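Local coordinates for protein aminotransferase (Helicobacter pylori, PDB 2FNU) that catalyses the pyridoxal phosphate-dependent transamination of a UDP-linked 4-keto sugar, the second step in making pseudaminic acid for flagellin modification, at residues H49-N54 / E202-F207; T62-F67 / V85-M90; N267-P272 / T368-K373; L258-I263 / I345-H350. One frame throughout, in Å; residues are numbered along the deposited sequence.

In the fold
The contacts form two groups on opposite sides of the chain's centre. Contacts 1 and 2 belong to the seven-stranded sheet and its helices. They touch each other through helix 56-66, and contact 2 reaches the cofactor pocket. Contacts 3 and 4 meet at the three-stranded antiparallel sheet. Their segments alternate along the chain, and Phe369 packs on Ile345 between them. Contacts 2 and 4 are buried, and each uses a tyrosine hydroxyl to bond a backbone carbonyl. Contact 1 is mostly buried and apolar, with a lysine at its margin. Contact 3 is partly buried and built from an aromatic cluster, the farthest of the four from the chain's centre.

Contact 1: residues H49-N54 / E202-F207; sequences HALVFN and EKMKLF
Leu51 reaches from strand 49-53 to the helix at Met204 and Lys205. Its two methyls do separate jobs. CD1 lies 3.6 Å from Met204 CB and 3.5 Å from the backbone N of Lys205, so it presses against the helix backbone itself. CD2 meets the start of the lysine chain, 3.9 Å from Lys205 CG.

Leu51 holds CG anti to its carbonyl carbon (chi1 -75°), and this carries both methyls towards the helix. The Lys205 side chain crosses the leucine at about a right angle. Its CG stands opposite the backbone N across the CA-CB bond (chi1 -173°), and the rest of the chain is extended. Of this side chain, only CB and CG touch Leu51, while the ammonium end leads away. Met204 is buried and touches Leu51 through CB. Both Met204 and Phe53, farther along the strand, also pack on Val193 and Thr62.

At the other end, His49 NE2 is hydrogen-bonded to Ser198 OG, and its ring stacks on that of His201. Leu51 pairs through its backbone with Val193 of strand 191-195. The contact is thus a helix laid on strand 49-53, outermost in this chain's mixed seven-stranded sheet, as in the large domain of fold type I pyridoxal phosphate enzymes.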
loop_
_atom_site.group_PDB
_atom_site.type_symbol
_atom_site.label_atom_id
_atom_site.label_comp_id
_atom_site.label_asym_id
_atom_site.label_seq_id
_atom_site.Cartn_x
_atom_site.Cartn_y
_atom_site.Cartn_z
ATOM N N HIS B 49 4.891 20.796 -3.284
ATOM C CA HIS B 49 4.914 19.587 -2.457
ATOM C C HIS B 49 4.639 18.324 -3.248
ATOM O O HIS B 49 3.852 18.335 -4.186
ATOM C CB HIS B 49 3.847 19.667 -1.374
ATOM C CG HIS B 49 4.038 20.785 -0.401
ATOM N ND1 HIS B 49 5.110 20.841 0.463
ATOM C CD2 HIS B 49 3.291 21.888 -0.152
ATOM C CE1 HIS B 49 5.006 21.926 1.211
ATOM N NE2 HIS B 49 3.918 22.584 0.852
ATOM N N ALA B 50 5.305 17.239 -2.846
ATOM C CA ALA B 50 5.051 15.902 -3.398
ATOM C C ALA B 50 5.139 14.876 -2.289
ATOM O O ALA B 50 6.015 14.968 -1.401
ATOM C CB ALA B 50 6.046 15.568 -4.501
ATOM N N LEU B 51 4.240 13.891 -2.353
ATOM C CA LEU B 51 4.273 12.772 -1.416
ATOM C C LEU B 51 4.135 11.503 -2.214
ATOM O O LEU B 51 3.208 11.413 -3.033
ATOM C CB LEU B 51 3.068 12.827 -0.466
ATOM C CG LEU B 51 3.115 13.863 0.650
ATOM C CD1 LEU B 51 1.749 13.921 1.335
ATOM C CD2 LEU B 51 4.221 13.542 1.664
ATOM N N VAL B 52 5.009 10.529 -1.976
ATOM C CA VAL B 52 4.907 9.268 -2.705
ATOM C C VAL B 52 4.263 8.192 -1.835
ATOM O O VAL B 52 4.377 8.214 -0.593
ATOM C CB VAL B 52 6.263 8.795 -3.280
ATOM C CG1 VAL B 52 6.776 9.783 -4.328
ATOM C CG2 VAL B 52 7.301 8.667 -2.172
ATOM N N PHE B 53 3.552 7.273 -2.501
ATOM C CA PHE B 53 2.667 6.284 -1.855
ATOM C C PHE B 53 2.895 4.926 -2.491
ATOM O O PHE B 53 3.501 4.851 -3.577
ATOM C CB PHE B 53 1.196 6.653 -2.103
ATOM C CG PHE B 53 0.732 7.867 -1.357
ATOM C CD1 PHE B 53 0.048 7.748 -0.160
ATOM C CD2 PHE B 53 0.994 9.141 -1.857
ATOM C CE1 PHE B 53 -0.373 8.881 0.535
ATOM C CE2 PHE B 53 0.582 10.271 -1.172
ATOM C CZ PHE B 53 -0.104 10.148 0.026
ATOM N N ASN B 54 2.374 3.860 -1.864
ATOM C CA ASN B 54 2.581 2.519 -2.405
ATOM C C ASN B 54 1.875 2.289 -3.748
ATOM O O ASN B 54 2.215 1.378 -4.485
ATOM C CB ASN B 54 2.136 1.445 -1.401
ATOM C CG ASN B 54 0.640 1.340 -1.293
ATOM O OD1 ASN B 54 0.005 0.439 -1.914
ATOM N ND2 ASN B 54 0.049 2.257 -0.568
ATOM N N GLU B 202 0.653 18.475 4.533
ATOM C CA GLU B 202 0.958 17.972 5.868
ATOM C C GLU B 202 -0.115 16.991 6.373
ATOM O O GLU B 202 0.221 16.016 7.059
ATOM C CB GLU B 202 1.167 19.125 6.859
ATOM C CG GLU B 202 2.307 20.079 6.484
ATOM C CD GLU B 202 3.695 19.437 6.506
ATOM O OE1 GLU B 202 3.873 18.336 7.079
ATOM O OE2 GLU B 202 4.621 20.037 5.918
ATOM N N LYS B 203 -1.385 17.242 6.039
ATOM C CA LYS B 203 -2.467 16.315 6.462
ATOM C C LYS B 203 -2.305 14.946 5.785
ATOM O O LYS B 203 -2.443 13.888 6.429
ATOM C CB LYS B 203 -3.841 16.860 6.097
ATOM C CG LYS B 203 -4.436 17.813 7.094
ATOM C CD LYS B 203 -5.796 18.316 6.628
ATOM C CE LYS B 203 -6.871 17.233 6.696
ATOM N NZ LYS B 203 -8.274 17.763 6.450
ATOM N N MET B 204 -2.028 14.972 4.482
ATOM C CA MET B 204 -1.816 13.725 3.735
ATOM C C MET B 204 -0.593 12.951 4.203
ATOM O O MET B 204 -0.604 11.718 4.239
ATOM C CB MET B 204 -1.710 14.034 2.245
ATOM C CG MET B 204 -3.019 14.569 1.670
ATOM S SD MET B 204 -3.011 14.703 -0.144
ATOM C CE MET B 204 -1.640 15.862 -0.404
ATOM N N LYS B 205 0.453 13.683 4.577
ATOM C CA LYS B 205 1.681 13.068 5.047
ATOM C C LYS B 205 1.447 12.244 6.313
ATOM O O LYS B 205 1.923 11.110 6.414
ATOM C CB LYS B 205 2.740 14.155 5.266
ATOM C CG LYS B 205 4.132 13.660 5.597
ATOM C CD LYS B 205 5.067 14.876 5.749
ATOM C CE LYS B 205 6.501 14.458 5.980
ATOM N NZ LYS B 205 7.391 15.645 5.827
ATOM N N LEU B 206 0.693 12.791 7.262
ATOM C CA LEU B 206 0.359 12.026 8.463
ATOM C C LEU B 206 -0.540 10.828 8.130
ATOM O O LEU B 206 -0.354 9.730 8.687
ATOM C CB LEU B 206 -0.303 12.924 9.502
ATOM C CG LEU B 206 0.641 13.957 10.108
ATOM C CD1 LEU B 206 -0.180 15.063 10.726
ATOM C CD2 LEU B 206 1.554 13.277 11.145
ATOM N N PHE B 207 -1.497 11.040 7.222
ATOM C CA PHE B 207 -2.461 9.974 6.867
ATOM C C PHE B 207 -1.752 8.783 6.240
ATOM O O PHE B 207 -2.194 7.631 6.394
ATOM C CB PHE B 207 -3.491 10.542 5.905
ATOM C CG PHE B 207 -4.680 9.646 5.643
ATOM C CD1 PHE B 207 -4.703 8.798 4.522
ATOM C CD2 PHE B 207 -5.811 9.705 6.470
ATOM C CE1 PHE B 207 -5.830 8.018 4.241
ATOM C CE2 PHE B 207 -6.927 8.929 6.209
ATOM C CZ PHE B 207 -6.935 8.081 5.094
#

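Contact 2: residues T62-F67 / V85-M90; sequences TLYRNF and VATANM
Tyr64 of helix 56-66 reaches across to Thr87 and Met90 of helix 86-93. Both helices belong to the alpha/beta domain built on the seven-stranded sheet, the cofactor-binding fold of type I aminotransferases. Tyr64 has the most surface buried here. Its CG is anti to the carbonyl carbon (chi1 -68°), which sends the ring across to the second helix.

Met90 meets one edge of the ring. Its carbonyl carbon C is 3.3 Å from Tyr64 CD1, near the ring plane, and its CB is 3.6 Å from the same carbon. Beyond CB the methionine bends at chi2 and chi3. It leads away from the tyrosine and packs on Thr57, Leu60 and Leu61, earlier in the same helix 56-66.

Thr87 offers both backbone and side chain. Its CG2 methyl lies 3.6 Å from Tyr64 OH. Its OG1 is hydrogen-bonded to Asp154 OD1 and Ser83 OG, and Thr87 also touches the bound 4'-deoxy-4'-aminopyridoxal-5'-phosphate. Tyr64 is thus a second-shell residue that holds the backbone of a pocket residue. Its hydroxyl donates to Thr87 O at 2.9 Å, in the carbonyl plane and on a lone pair, with a C=O...O angle of 132°.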
loop_
_atom_site.group_PDB
_atom_site.type_symbol
_atom_site.label_atom_id
_atom_site.label_comp_id
_atom_site.label_asym_id
_atom_site.label_seq_id
_atom_site.Cartn_x
_atom_site.Cartn_y
_atom_site.Cartn_z
ATOM N N THR B 62 -6.049 8.942 -0.030
ATOM C CA THR B 62 -5.476 9.941 0.881
ATOM C C THR B 62 -5.911 11.360 0.501
ATOM O O THR B 62 -6.264 12.161 1.368
ATOM C CB THR B 62 -3.946 9.821 0.883
ATOM O OG1 THR B 62 -3.612 8.503 1.337
ATOM C CG2 THR B 62 -3.302 10.855 1.826
ATOM N N LEU B 63 -5.894 11.654 -0.791
ATOM C CA LEU B 63 -6.367 12.954 -1.272
ATOM C C LEU B 63 -7.865 13.144 -0.980
ATOM O O LEU B 63 -8.270 14.193 -0.435
ATOM C CB LEU B 63 -6.088 13.109 -2.776
ATOM C CG LEU B 63 -6.664 14.397 -3.388
ATOM C CD1 LEU B 63 -6.159 15.666 -2.677
ATOM C CD2 LEU B 63 -6.259 14.401 -4.878
ATOM N N TYR B 64 -8.689 12.164 -1.347
ATOM C CA TYR B 64 -10.132 12.331 -1.194
ATOM C C TYR B 64 -10.536 12.480 0.269
ATOM O O TYR B 64 -11.496 13.198 0.574
ATOM C CB TYR B 64 -10.862 11.121 -1.774
ATOM C CG TYR B 64 -10.797 10.949 -3.294
ATOM C CD1 TYR B 64 -11.120 9.727 -3.866
ATOM C CD2 TYR B 64 -10.439 12.012 -4.151
ATOM C CE1 TYR B 64 -11.127 9.539 -5.246
ATOM C CE2 TYR B 64 -10.421 11.843 -5.534
ATOM C CZ TYR B 64 -10.780 10.586 -6.080
ATOM O OH TYR B 64 -10.791 10.376 -7.443
ATOM N N ARG B 65 -9.825 11.794 1.163
ATOM C CA ARG B 65 -10.160 11.825 2.584
ATOM C C ARG B 65 -9.727 13.130 3.226
ATOM O O ARG B 65 -10.299 13.546 4.246
ATOM C CB ARG B 65 -9.496 10.653 3.332
ATOM C CG ARG B 65 -10.190 9.297 3.104
ATOM C CD ARG B 65 -11.521 9.158 3.887
ATOM N NE ARG B 65 -11.304 9.286 5.333
ATOM C CZ ARG B 65 -10.845 8.305 6.116
ATOM N NH1 ARG B 65 -10.588 7.091 5.623
ATOM N NH2 ARG B 65 -10.635 8.551 7.407
ATOM N N ASN B 66 -8.716 13.778 2.648
ATOM C CA ASN B 66 -8.066 14.895 3.341
ATOM C C ASN B 66 -8.259 16.282 2.733
ATOM O O ASN B 66 -7.995 17.287 3.412
ATOM C CB ASN B 66 -6.569 14.613 3.542
ATOM C CG ASN B 66 -6.328 13.499 4.545
ATOM O OD1 ASN B 66 -6.090 12.339 4.172
ATOM N ND2 ASN B 66 -6.407 13.832 5.815
ATOM N N PHE B 67 -8.712 16.364 1.479
ATOM C CA PHE B 67 -8.842 17.697 0.858
ATOM C C PHE B 67 -9.851 18.561 1.607
ATOM O O PHE B 67 -9.759 19.790 1.591
ATOM C CB PHE B 67 -9.151 17.598 -0.650
ATOM C CG PHE B 67 -10.599 17.347 -0.970
ATOM C CD1 PHE B 67 -11.421 18.389 -1.429
ATOM C CD2 PHE B 67 -11.138 16.060 -0.860
ATOM C CE1 PHE B 67 -12.764 18.156 -1.721
ATOM C CE2 PHE B 67 -12.470 15.814 -1.160
ATOM C CZ PHE B 67 -13.291 16.875 -1.600
ATOM N N VAL B 85 -11.374 2.057 -12.637
ATOM C CA VAL B 85 -12.383 2.082 -11.579
ATOM C C VAL B 85 -11.897 2.740 -10.277
ATOM O O VAL B 85 -12.702 3.311 -9.515
ATOM C CB VAL B 85 -12.949 0.659 -11.328
ATOM C CG1 VAL B 85 -11.914 -0.225 -10.593
ATOM C CG2 VAL B 85 -14.267 0.709 -10.565
ATOM N N ALA B 86 -10.595 2.682 -10.018
ATOM C CA ALA B 86 -10.052 3.252 -8.776
ATOM C C ALA B 86 -10.445 4.708 -8.564
ATOM O O ALA B 86 -10.621 5.135 -7.427
ATOM C CB ALA B 86 -8.523 3.126 -8.747
ATOM N N THR B 87 -10.544 5.487 -9.650
ATOM C CA THR B 87 -10.845 6.912 -9.514
ATOM C C THR B 87 -12.161 7.104 -8.774
ATOM O O THR B 87 -12.302 8.010 -7.939
ATOM C CB THR B 87 -10.926 7.564 -10.900
ATOM O OG1 THR B 87 -9.737 7.261 -11.647
ATOM C CG2 THR B 87 -11.038 9.092 -10.769
ATOM N N ALA B 88 -13.118 6.223 -9.067
ATOM C CA ALA B 88 -14.439 6.285 -8.436
ATOM C C ALA B 88 -14.540 5.423 -7.174
ATOM O O ALA B 88 -15.217 5.828 -6.225
ATOM C CB ALA B 88 -15.537 5.903 -9.426
ATOM N N ASN B 89 -13.890 4.252 -7.147
ATOM C CA ASN B 89 -13.955 3.418 -5.936
ATOM C C ASN B 89 -13.474 4.207 -4.726
ATOM O O ASN B 89 -14.003 4.054 -3.622
ATOM C CB ASN B 89 -13.068 2.167 -6.031
ATOM C CG ASN B 89 -13.698 1.002 -6.812
ATOM O OD1 ASN B 89 -13.016 -0.018 -7.063
ATOM N ND2 ASN B 89 -14.953 1.119 -7.184
ATOM N N MET B 90 -12.445 5.038 -4.906
ATOM C CA MET B 90 -11.914 5.765 -3.739
ATOM C C MET B 90 -12.824 6.908 -3.320
ATOM O O MET B 90 -12.786 7.313 -2.162
ATOM C CB MET B 90 -10.471 6.226 -3.966
ATOM C CG MET B 90 -9.471 5.079 -4.118
ATOM S SD MET B 90 -9.467 3.967 -2.667
ATOM C CE MET B 90 -10.535 2.633 -3.251
#

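Contact 3: residues N267-P272 / T368-K373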
loop_
_atom_site.group_PDB
_atom_site.type_symbol
_atom_site.label_atom_id
_atom_site.label_comp_id
_atom_site.label_asym_id
_atom_site.label_seq_id
_atom_site.Cartn_x
_atom_site.Cartn_y
_atom_site.Cartn_z
ATOM N N ASN B 267 -6.314 6.063 -43.152
ATOM C CA ASN B 267 -6.845 4.705 -43.188
ATOM C C ASN B 267 -8.382 4.756 -43.076
ATOM O O ASN B 267 -8.943 5.667 -42.451
ATOM C CB ASN B 267 -6.216 3.835 -42.092
ATOM C CG ASN B 267 -6.939 3.955 -40.778
ATOM O OD1 ASN B 267 -7.938 3.277 -40.554
ATOM N ND2 ASN B 267 -6.462 4.832 -39.910
ATOM N N PRO B 268 -9.069 3.796 -43.712
ATOM C CA PRO B 268 -10.532 3.759 -43.745
ATOM C C PRO B 268 -11.244 3.156 -42.511
ATOM O O PRO B 268 -12.482 3.171 -42.454
ATOM C CB PRO B 268 -10.810 2.890 -44.976
ATOM C CG PRO B 268 -9.676 1.945 -45.016
ATOM C CD PRO B 268 -8.468 2.705 -44.502
ATOM N N TYR B 269 -10.487 2.677 -41.520
ATOM C CA TYR B 269 -11.063 1.826 -40.461
ATOM C C TYR B 269 -11.228 2.494 -39.098
ATOM O O TYR B 269 -12.167 2.169 -38.359
ATOM C CB TYR B 269 -10.202 0.590 -40.247
ATOM C CG TYR B 269 -9.818 -0.136 -41.519
ATOM C CD1 TYR B 269 -10.779 -0.778 -42.305
ATOM C CD2 TYR B 269 -8.497 -0.175 -41.927
ATOM C CE1 TYR B 269 -10.416 -1.453 -43.475
ATOM C CE2 TYR B 269 -8.121 -0.843 -43.084
ATOM C CZ TYR B 269 -9.085 -1.482 -43.848
ATOM O OH TYR B 269 -8.704 -2.148 -44.994
ATOM N N PHE B 270 -10.309 3.392 -38.749
ATOM C CA PHE B 270 -10.315 3.978 -37.404
ATOM C C PHE B 270 -9.591 5.305 -37.397
ATOM O O PHE B 270 -8.839 5.605 -38.333
ATOM C CB PHE B 270 -9.661 3.031 -36.378
ATOM C CG PHE B 270 -8.291 2.550 -36.780
ATOM C CD1 PHE B 270 -7.169 3.376 -36.641
ATOM C CD2 PHE B 270 -8.128 1.276 -37.314
ATOM C CE1 PHE B 270 -5.909 2.931 -37.035
ATOM C CE2 PHE B 270 -6.868 0.820 -37.730
ATOM C CZ PHE B 270 -5.757 1.648 -37.577
ATOM N N THR B 271 -9.800 6.073 -36.330
ATOM C CA THR B 271 -9.176 7.388 -36.161
ATOM C C THR B 271 -8.216 7.350 -34.961
ATOM O O THR B 271 -8.668 7.211 -33.837
ATOM C CB THR B 271 -10.262 8.465 -35.908
ATOM O OG1 THR B 271 -11.207 8.457 -36.998
ATOM C CG2 THR B 271 -9.655 9.866 -35.764
ATOM N N PRO B 272 -6.897 7.522 -35.203
ATOM C CA PRO B 272 -5.998 7.651 -34.064
ATOM C C PRO B 272 -6.216 9.004 -33.387
ATOM O O PRO B 272 -6.483 10.022 -34.055
ATOM C CB PRO B 272 -4.600 7.615 -34.695
ATOM C CG PRO B 272 -4.811 7.194 -36.117
ATOM C CD PRO B 272 -6.177 7.614 -36.487
ATOM N N THR B 368 -5.664 -6.697 -40.035
ATOM C CA THR B 368 -6.726 -7.238 -39.208
ATOM C C THR B 368 -8.059 -6.590 -39.576
ATOM O O THR B 368 -9.059 -7.280 -39.837
ATOM C CB THR B 368 -6.414 -7.009 -37.715
ATOM O OG1 THR B 368 -5.208 -7.702 -37.377
ATOM C CG2 THR B 368 -7.565 -7.509 -36.841
ATOM N N PHE B 369 -8.090 -5.262 -39.599
ATOM C CA PHE B 369 -9.313 -4.550 -39.949
ATOM C C PHE B 369 -9.780 -4.871 -41.359
ATOM O O PHE B 369 -10.972 -5.058 -41.595
ATOM C CB PHE B 369 -9.147 -3.048 -39.740
ATOM C CG PHE B 369 -9.403 -2.628 -38.325
ATOM C CD1 PHE B 369 -8.365 -2.596 -37.397
ATOM C CD2 PHE B 369 -10.698 -2.329 -37.904
ATOM C CE1 PHE B 369 -8.614 -2.240 -36.062
ATOM C CE2 PHE B 369 -10.959 -1.960 -36.577
ATOM C CZ PHE B 369 -9.914 -1.915 -35.654
ATOM N N GLU B 370 -8.831 -4.968 -42.277
ATOM C CA GLU B 370 -9.149 -5.288 -43.664
ATOM C C GLU B 370 -9.910 -6.612 -43.761
ATOM O O GLU B 370 -10.773 -6.775 -44.630
ATOM C CB GLU B 370 -7.863 -5.341 -44.488
ATOM C CG GLU B 370 -8.084 -5.452 -46.008
ATOM C CD GLU B 370 -6.779 -5.598 -46.772
ATOM O OE1 GLU B 370 -5.799 -6.141 -46.207
ATOM O OE2 GLU B 370 -6.724 -5.172 -47.946
ATOM N N SER B 371 -9.600 -7.547 -42.864
ATOM C CA SER B 371 -10.171 -8.898 -42.934
ATOM C C SER B 371 -11.650 -8.971 -42.551
ATOM O O SER B 371 -12.301 -9.985 -42.805
ATOM C CB SER B 371 -9.368 -9.860 -42.057
ATOM O OG SER B 371 -9.648 -9.635 -40.685
ATOM N N PHE B 372 -12.177 -7.916 -41.935
ATOM C CA PHE B 372 -13.561 -7.919 -41.464
ATOM C C PHE B 372 -14.483 -7.253 -42.466
ATOM O O PHE B 372 -14.558 -6.026 -42.540
ATOM C CB PHE B 372 -13.666 -7.259 -40.082
ATOM C CG PHE B 372 -13.201 -8.144 -38.974
ATOM C CD1 PHE B 372 -11.845 -8.251 -38.682
ATOM C CD2 PHE B 372 -14.110 -8.906 -38.243
ATOM C CE1 PHE B 372 -11.390 -9.093 -37.678
ATOM C CE2 PHE B 372 -13.669 -9.753 -37.229
ATOM C CZ PHE B 372 -12.302 -9.850 -36.941
ATOM N N LYS B 373 -15.185 -8.080 -43.237
ATOM C CA LYS B 373 -16.059 -7.590 -44.303
ATOM C C LYS B 373 -17.422 -7.219 -43.723
ATOM O O LYS B 373 -18.084 -8.051 -43.094
ATOM C CB LYS B 373 -16.189 -8.634 -45.416
ATOM C CG LYS B 373 -14.863 -9.242 -45.878
ATOM C CD LYS B 373 -15.107 -10.510 -46.699
ATOM C CE LYS B 373 -13.861 -11.387 -46.810
ATOM N NZ LYS B 373 -12.833 -10.837 -47.740
#
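Asn267 OD1 is gripped by the backbone N atoms of Tyr269 and Phe270, the two residues that carry their rings to Phe369. The bond from Tyr269 N to Asn267 OD1 is 2.8 Å and makes an Asx turn. The bond from Phe270 N to Asn267 OD1 is 3.0 Å and lies in the carbonyl plane, on a lone pair. Asn267 ND2 donates in turn to the backbone O of Phe270, so the amide fixes this corner from both its ends.

The Tyr269 ring is covered on both faces. Phe369 CB makes a CH-pi contact 3.7 Å from the ring centroid, 21° off the normal. Pro268 CG lies over the centre of the opposite face. The Tyr269 and Phe369 rings are near parallel but slid apart, with little overlap. At the far end of the tyrosine, OH is 3.3 Å from Glu370 CB.

Phe270 sets CG between its backbone N and carbonyl carbon (chi1 52°). This brings CD2 and CE2 against the Phe369 ring, with Phe270 CE2 3.7 Å from Phe369 CD1. The planes are 58° apart, an oblique meeting.

Phe264 meets the Phe270 ring edge-to-face, and Phe294 pairs in the same way with Phe369. The cluster joins the C-terminal part of helix 355-370 to strand 270-272, outermost in this chain's three-stranded antiparallel sheet, and Phe369 also packs on Met290 of the central strand 286-290.

Contact 4: residues L258-I263 / I345-H350; sequences LTYDRI and ISLPCH
Tyr260 is the residue of 258-263 that reaches Leu347 and Pro348. Just before it, Thr259 faces helix 355-370 and packs on Leu355 and Val358, as Tyr260 does on Ile361 and Ala362 of the same helix.

Tyr260 comes next. With chi1 at -80° its ring leaves beside the backbone N and extends to the chain around Leu347. Leu347 CD1 approaches over one face of the ring, 4.1 Å from Tyr260 CE1. Leu347 CB sits near the phenol end, 3.9 Å from Tyr260 OH. The hydroxyl also lies 3.8 Å from Pro348 CD. Pro348 O meets the ring at its edge, in plane, and accepts the bond from Tyr260 OH at 2.6 Å. The hydroxyl uses a lone pair of this carbonyl, with a C=O...O angle of 135°.

Asp261 turns to another neighbour: its OD1 is hydrogen-bonded to Tyr286 OH. One residue on, Arg262 NH2 makes a weak bond back to Thr259 OG1.

The chemistry is one short, uncharged polar bond within apolar packing. It gives the buried carbonyl of Pro348 a partner just past Leu347, and it ties the helix to a chain that next pairs its backbone, at Cys349, with the substrate-binding residue Tyr6.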
loop_
_atom_site.group_PDB
_atom_site.type_symbol
_atom_site.label_atom_id
_atom_site.label_comp_id
_atom_site.label_asym_id
_atom_site.label_seq_id
_atom_site.Cartn_x
_atom_site.Cartn_y
_atom_site.Cartn_z
ATOM N N LEU B 258 4.264 8.650 -33.486
ATOM C CA LEU B 258 4.379 9.298 -34.794
ATOM C C LEU B 258 4.484 8.274 -35.917
ATOM O O LEU B 258 3.981 8.510 -37.032
ATOM C CB LEU B 258 5.571 10.262 -34.828
ATOM C CG LEU B 258 5.382 11.518 -33.972
ATOM C CD1 LEU B 258 6.729 12.234 -33.837
ATOM C CD2 LEU B 258 4.289 12.466 -34.509
ATOM N N THR B 259 5.156 7.150 -35.646
ATOM C CA THR B 259 5.256 6.072 -36.641
ATOM C C THR B 259 3.883 5.466 -36.912
ATOM O O THR B 259 3.492 5.295 -38.066
ATOM C CB THR B 259 6.262 5.009 -36.188
ATOM O OG1 THR B 259 7.551 5.619 -36.155
ATOM C CG2 THR B 259 6.302 3.826 -37.153
ATOM N N TYR B 260 3.133 5.145 -35.860
ATOM C CA TYR B 260 1.760 4.727 -36.088
ATOM C C TYR B 260 0.979 5.764 -36.907
ATOM O O TYR B 260 0.241 5.405 -37.827
ATOM C CB TYR B 260 1.044 4.580 -34.754
ATOM C CG TYR B 260 1.275 3.312 -33.956
ATOM C CD1 TYR B 260 1.021 2.052 -34.501
ATOM C CD2 TYR B 260 1.651 3.379 -32.611
ATOM C CE1 TYR B 260 1.166 0.889 -33.741
ATOM C CE2 TYR B 260 1.817 2.213 -31.847
ATOM C CZ TYR B 260 1.557 0.974 -32.420
ATOM O OH TYR B 260 1.678 -0.176 -31.667
ATOM N N ASP B 261 1.106 7.044 -36.541
ATOM C CA ASP B 261 0.382 8.116 -37.248
ATOM C C ASP B 261 0.693 8.054 -38.747
ATOM O O ASP B 261 -0.226 8.146 -39.578
ATOM C CB ASP B 261 0.772 9.492 -36.726
ATOM C CG ASP B 261 0.235 9.789 -35.330
ATOM O OD1 ASP B 261 -0.543 8.999 -34.741
ATOM O OD2 ASP B 261 0.608 10.869 -34.824
ATOM N N ARG B 262 1.975 7.892 -39.087
ATOM C CA ARG B 262 2.351 7.891 -40.511
ATOM C C ARG B 262 1.671 6.740 -41.236
ATOM O O ARG B 262 1.112 6.918 -42.334
ATOM C CB ARG B 262 3.863 7.793 -40.700
ATOM C CG ARG B 262 4.628 9.032 -40.292
ATOM C CD ARG B 262 6.060 8.949 -40.809
ATOM N NE ARG B 262 6.778 7.752 -40.353
ATOM C CZ ARG B 262 7.361 7.630 -39.162
ATOM N NH1 ARG B 262 7.302 8.632 -38.277
ATOM N NH2 ARG B 262 8.011 6.501 -38.856
ATOM N N ILE B 263 1.718 5.550 -40.636
ATOM C CA ILE B 263 1.199 4.364 -41.306
ATOM C C ILE B 263 -0.329 4.364 -41.349
ATOM O O ILE B 263 -0.922 3.882 -42.324
ATOM C CB ILE B 263 1.755 3.081 -40.624
ATOM C CG1 ILE B 263 3.287 3.045 -40.807
ATOM C CG2 ILE B 263 1.107 1.809 -41.173
ATOM C CD1 ILE B 263 4.026 2.037 -39.937
ATOM N N ILE B 345 -9.566 1.186 -28.876
ATOM C CA ILE B 345 -8.567 0.120 -28.721
ATOM C C ILE B 345 -7.242 0.796 -28.438
ATOM O O ILE B 345 -6.877 1.744 -29.138
ATOM C CB ILE B 345 -8.415 -0.742 -29.991
ATOM C CG1 ILE B 345 -9.757 -1.394 -30.347
ATOM C CG2 ILE B 345 -7.350 -1.805 -29.770
ATOM C CD1 ILE B 345 -9.714 -2.203 -31.665
ATOM N N SER B 346 -6.540 0.321 -27.402
ATOM C CA SER B 346 -5.204 0.817 -27.074
ATOM C C SER B 346 -4.148 -0.101 -27.650
ATOM O O SER B 346 -4.110 -1.284 -27.329
ATOM C CB SER B 346 -5.021 0.910 -25.563
ATOM O OG SER B 346 -5.982 1.831 -25.039
ATOM N N LEU B 347 -3.292 0.461 -28.499
ATOM C CA LEU B 347 -2.245 -0.327 -29.157
ATOM C C LEU B 347 -0.922 -0.292 -28.407
ATOM O O LEU B 347 -0.651 0.660 -27.655
ATOM C CB LEU B 347 -2.024 0.200 -30.579
ATOM C CG LEU B 347 -3.245 0.174 -31.505
ATOM C CD1 LEU B 347 -2.839 0.746 -32.866
ATOM C CD2 LEU B 347 -3.796 -1.238 -31.689
ATOM N N PRO B 348 -0.067 -1.311 -28.613
ATOM C CA PRO B 348 1.214 -1.279 -27.908
ATOM C C PRO B 348 1.977 0.038 -28.065
ATOM O O PRO B 348 2.177 0.538 -29.177
ATOM C CB PRO B 348 1.988 -2.459 -28.514
ATOM C CG PRO B 348 0.889 -3.431 -28.934
ATOM C CD PRO B 348 -0.224 -2.529 -29.437
ATOM N N CYS B 349 2.393 0.596 -26.938
ATOM C CA CYS B 349 3.049 1.887 -26.936
ATOM C C CYS B 349 3.805 1.981 -25.616
ATOM O O CYS B 349 3.187 2.032 -24.555
ATOM C CB CYS B 349 2.017 3.007 -27.039
ATOM S SG CYS B 349 2.767 4.656 -27.048
ATOM N N HIS B 350 5.128 1.922 -25.694
ATOM C CA HIS B 350 6.029 2.076 -24.540
ATOM C C HIS B 350 7.432 2.385 -25.062
ATOM O O HIS B 350 7.704 2.273 -26.265
ATOM C CB HIS B 350 6.034 0.836 -23.637
ATOM C CG HIS B 350 6.431 -0.415 -24.347
ATOM N ND1 HIS B 350 7.750 -0.759 -24.566
ATOM C CD2 HIS B 350 5.683 -1.409 -24.888
ATOM C CE1 HIS B 350 7.796 -1.913 -25.212
ATOM N NE2 HIS B 350 6.557 -2.323 -25.432
#